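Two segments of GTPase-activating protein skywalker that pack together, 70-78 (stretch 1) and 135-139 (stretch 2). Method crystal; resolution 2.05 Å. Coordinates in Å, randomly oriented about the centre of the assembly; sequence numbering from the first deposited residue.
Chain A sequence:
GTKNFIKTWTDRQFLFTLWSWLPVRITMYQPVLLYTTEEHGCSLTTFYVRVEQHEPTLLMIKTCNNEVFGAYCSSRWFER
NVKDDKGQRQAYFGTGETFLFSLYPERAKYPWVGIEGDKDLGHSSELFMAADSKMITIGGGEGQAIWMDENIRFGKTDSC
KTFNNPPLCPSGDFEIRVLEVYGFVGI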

# COMPACT_ATOMS: atom_id res chain seq x y z
N GLY A 70 3.79 4.23 -2.77
CA GLY A 70 2.70 3.38 -2.35
C GLY A 70 3.13 1.93 -2.22
O GLY A 70 4.31 1.63 -2.03
N ALA A 71 2.14 1.04 -2.30
CA ALA A 71 2.43 -0.38 -2.14
C ALA A 71 1.37 -1.24 -2.82
O ALA A 71 0.19 -0.91 -2.82
CB ALA A 71 2.50 -0.77 -0.66
N TYR A 72 1.82 -2.35 -3.39
CA TYR A 72 0.95 -3.44 -3.78
C TYR A 72 0.75 -4.33 -2.56
O TYR A 72 1.73 -4.83 -1.99
CB TYR A 72 1.56 -4.20 -4.96
CG TYR A 72 0.82 -5.45 -5.37
CD1 TYR A 72 -0.31 -5.38 -6.19
CD2 TYR A 72 1.24 -6.70 -4.96
CE1 TYR A 72 -0.99 -6.52 -6.57
CE2 TYR A 72 0.56 -7.86 -5.35
CZ TYR A 72 -0.55 -7.75 -6.15
OH TYR A 72 -1.22 -8.88 -6.53
N CYS A 73 -0.50 -4.52 -2.14
CA CYS A 73 -0.82 -5.29 -0.94
C CYS A 73 -1.47 -6.61 -1.32
O CYS A 73 -2.52 -6.62 -1.96
CB CYS A 73 -1.74 -4.49 -0.03
SG CYS A 73 -1.07 -2.86 0.40
N SER A 74 -0.88 -7.71 -0.86
CA SER A 74 -1.34 -9.03 -1.29
C SER A 74 -2.69 -9.44 -0.68
O SER A 74 -3.40 -10.25 -1.29
CB SER A 74 -0.29 -10.07 -0.94
OG SER A 74 -0.05 -10.06 0.46
N SER A 75 -3.06 -8.94 0.50
CA SER A 75 -4.14 -9.56 1.27
C SER A 75 -5.20 -8.55 1.67
O SER A 75 -4.94 -7.34 1.72
CB SER A 75 -3.58 -10.24 2.53
OG SER A 75 -2.44 -11.01 2.21
N ARG A 76 -6.40 -9.04 1.98
CA ARG A 76 -7.46 -8.12 2.35
C ARG A 76 -7.18 -7.49 3.71
O ARG A 76 -6.64 -8.12 4.62
CB ARG A 76 -8.83 -8.82 2.35
CG ARG A 76 -8.84 -10.19 2.80
CD ARG A 76 -10.14 -10.90 2.48
NE ARG A 76 -9.97 -12.18 3.14
CZ ARG A 76 -10.70 -12.63 4.15
NH1 ARG A 76 -11.73 -11.92 4.61
NH2 ARG A 76 -10.40 -13.81 4.67
N TRP A 77 -7.49 -6.20 3.82
CA TRP A 77 -7.29 -5.52 5.09
C TRP A 77 -8.20 -6.09 6.17
O TRP A 77 -7.91 -5.92 7.36
CB TRP A 77 -7.48 -4.01 4.93
CG TRP A 77 -6.34 -3.34 4.17
CD1 TRP A 77 -6.36 -2.92 2.87
CD2 TRP A 77 -5.04 -3.02 4.68
NE1 TRP A 77 -5.15 -2.37 2.54
CE2 TRP A 77 -4.32 -2.41 3.62
CE3 TRP A 77 -4.41 -3.19 5.91
CZ2 TRP A 77 -3.00 -1.96 3.77
CZ3 TRP A 77 -3.08 -2.75 6.06
CH2 TRP A 77 -2.40 -2.14 4.99
N PHE A 78 -9.28 -6.77 5.78
CA PHE A 78 -10.12 -7.50 6.72
C PHE A 78 -9.31 -8.41 7.63
O PHE A 78 -9.70 -8.65 8.77
CB PHE A 78 -11.15 -8.33 5.95
CG PHE A 78 -12.15 -9.07 6.83
CD1 PHE A 78 -13.32 -8.45 7.22
CD2 PHE A 78 -11.92 -10.39 7.20
CE1 PHE A 78 -14.27 -9.12 8.01
CE2 PHE A 78 -12.85 -11.08 7.98
CZ PHE A 78 -14.02 -10.45 8.39
N MET A 135 -3.88 3.30 13.17
CA MET A 135 -2.87 3.42 12.12
C MET A 135 -3.01 2.29 11.11
O MET A 135 -3.55 1.21 11.39
CB MET A 135 -1.45 3.40 12.70
CG MET A 135 -1.11 2.12 13.42
SD MET A 135 -0.49 0.80 12.34
CE MET A 135 -1.16 -0.67 13.14
N ILE A 136 -2.44 2.54 9.94
CA ILE A 136 -2.22 1.54 8.91
C ILE A 136 -0.75 1.61 8.54
O ILE A 136 -0.20 2.71 8.41
CB ILE A 136 -3.15 1.78 7.70
CG1 ILE A 136 -3.27 0.54 6.85
CG2 ILE A 136 -2.72 2.99 6.87
CD1 ILE A 136 -4.69 0.31 6.38
N THR A 137 -0.09 0.45 8.43
CA THR A 137 1.34 0.44 8.15
C THR A 137 1.66 -0.70 7.19
O THR A 137 0.96 -1.71 7.14
CB THR A 137 2.17 0.32 9.45
OG1 THR A 137 3.57 0.43 9.15
CG2 THR A 137 1.94 -1.00 10.13
N ILE A 138 2.74 -0.51 6.43
CA ILE A 138 3.21 -1.50 5.45
C ILE A 138 4.73 -1.56 5.52
O ILE A 138 5.40 -0.53 5.42
CB ILE A 138 2.77 -1.15 4.02
CG1 ILE A 138 1.24 -1.03 3.92
CG2 ILE A 138 3.33 -2.17 3.02
CD1 ILE A 138 0.78 -0.34 2.67
N GLY A 139 5.27 -2.77 5.66
CA GLY A 139 6.71 -2.94 5.72
C GLY A 139 7.29 -2.69 7.10
O GLY A 139 7.50 -1.54 7.50

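Stretch 1 enters as a strand, residues 70-73, that begins earlier in the chain. It then leaves strand geometry through a loop at 74-76 and enters a 3-10 segment at Trp77 and Phe78. Stretch 2 is a short strand. Its extended backbone runs through Ile136 and Thr137 to Ile138, and Gly139 follows with phi/psi of 82/100.

The two backbones are not hydrogen-bonded to each other. The CA atoms of Ala71 and Ile138 lie 7.7 Å apart, and the CA atoms of Trp77 and Ile136 lie 9.5 Å apart. These spacings leave room for side chains between the main chains. No hydrogen bond of any kind crosses the contact, so it rests on apolar packing. The two sides together bury 233 Å².

Alternation along each strand sets the pattern. In stretch 1, the CA-to-CB bonds of Ala71 and Cys73 point toward stretch 2, while that of Tyr72 points away. In stretch 2, Ile136 and Ile138 point toward stretch 1, and Thr137 between them points away. The Thr137 side chain stays out of the contact, and its OG1 is hydrogen-bonded elsewhere in the structure.

Trp77 gives the largest share of covered surface, 74 Å². Its chi1 is -73° (m) and its chi2 is 103°. The broad indole reaches across the gap that separates its backbone from stretch 2. Ile136 lies over one face of the ring. Its CD1 is 3.4 Å from the centroid of the Trp77 six-membered ring and only 10° off the ring normal. This is a CH-pi contact, with the methyl almost directly above the aromatic surface. Ile136 CG1 also comes within 3.4 Å of Trp77 CH2. The chi2 of Ile136 is 138°, between the usual wells, while its chi1 is t.

Ile138 meets the same ring at its edge, near the ring plane, with CG1 4.0 Å from Trp77 CH2. The carbonyl oxygen of Thr137 is also near this edge, with Thr137 O 4.0 Å from Trp77 CH2. The tip of the indole thus touches three consecutive residues of stretch 2.

Ile138 also links the ring to the strand of stretch 1. With chi1 m and chi2 t, its side chain extends so that CD1 lies 3.8 Å from Ala71 CB. The same CD1 is 3.9 Å from Cys73 SG. Ala71 offers a single methyl, enough to meet the longer isoleucine. Cys73, with chi1 m, presents its sulfur as a compact apolar surface. Ala71, Cys73, Trp77, Ile136 and Ile138 are all buried, which suits their largely apolar side chains.

The loop at 74-76 takes no part in the contact. Ser74 OG and Ser75 OG are hydrogen-bonded to each other at 3.1 Å. At the end of stretch 2, the backbone angles of Gly139 would jam a CB against the carbonyl oxygen of Ile138. Glycine fits there for that local reason.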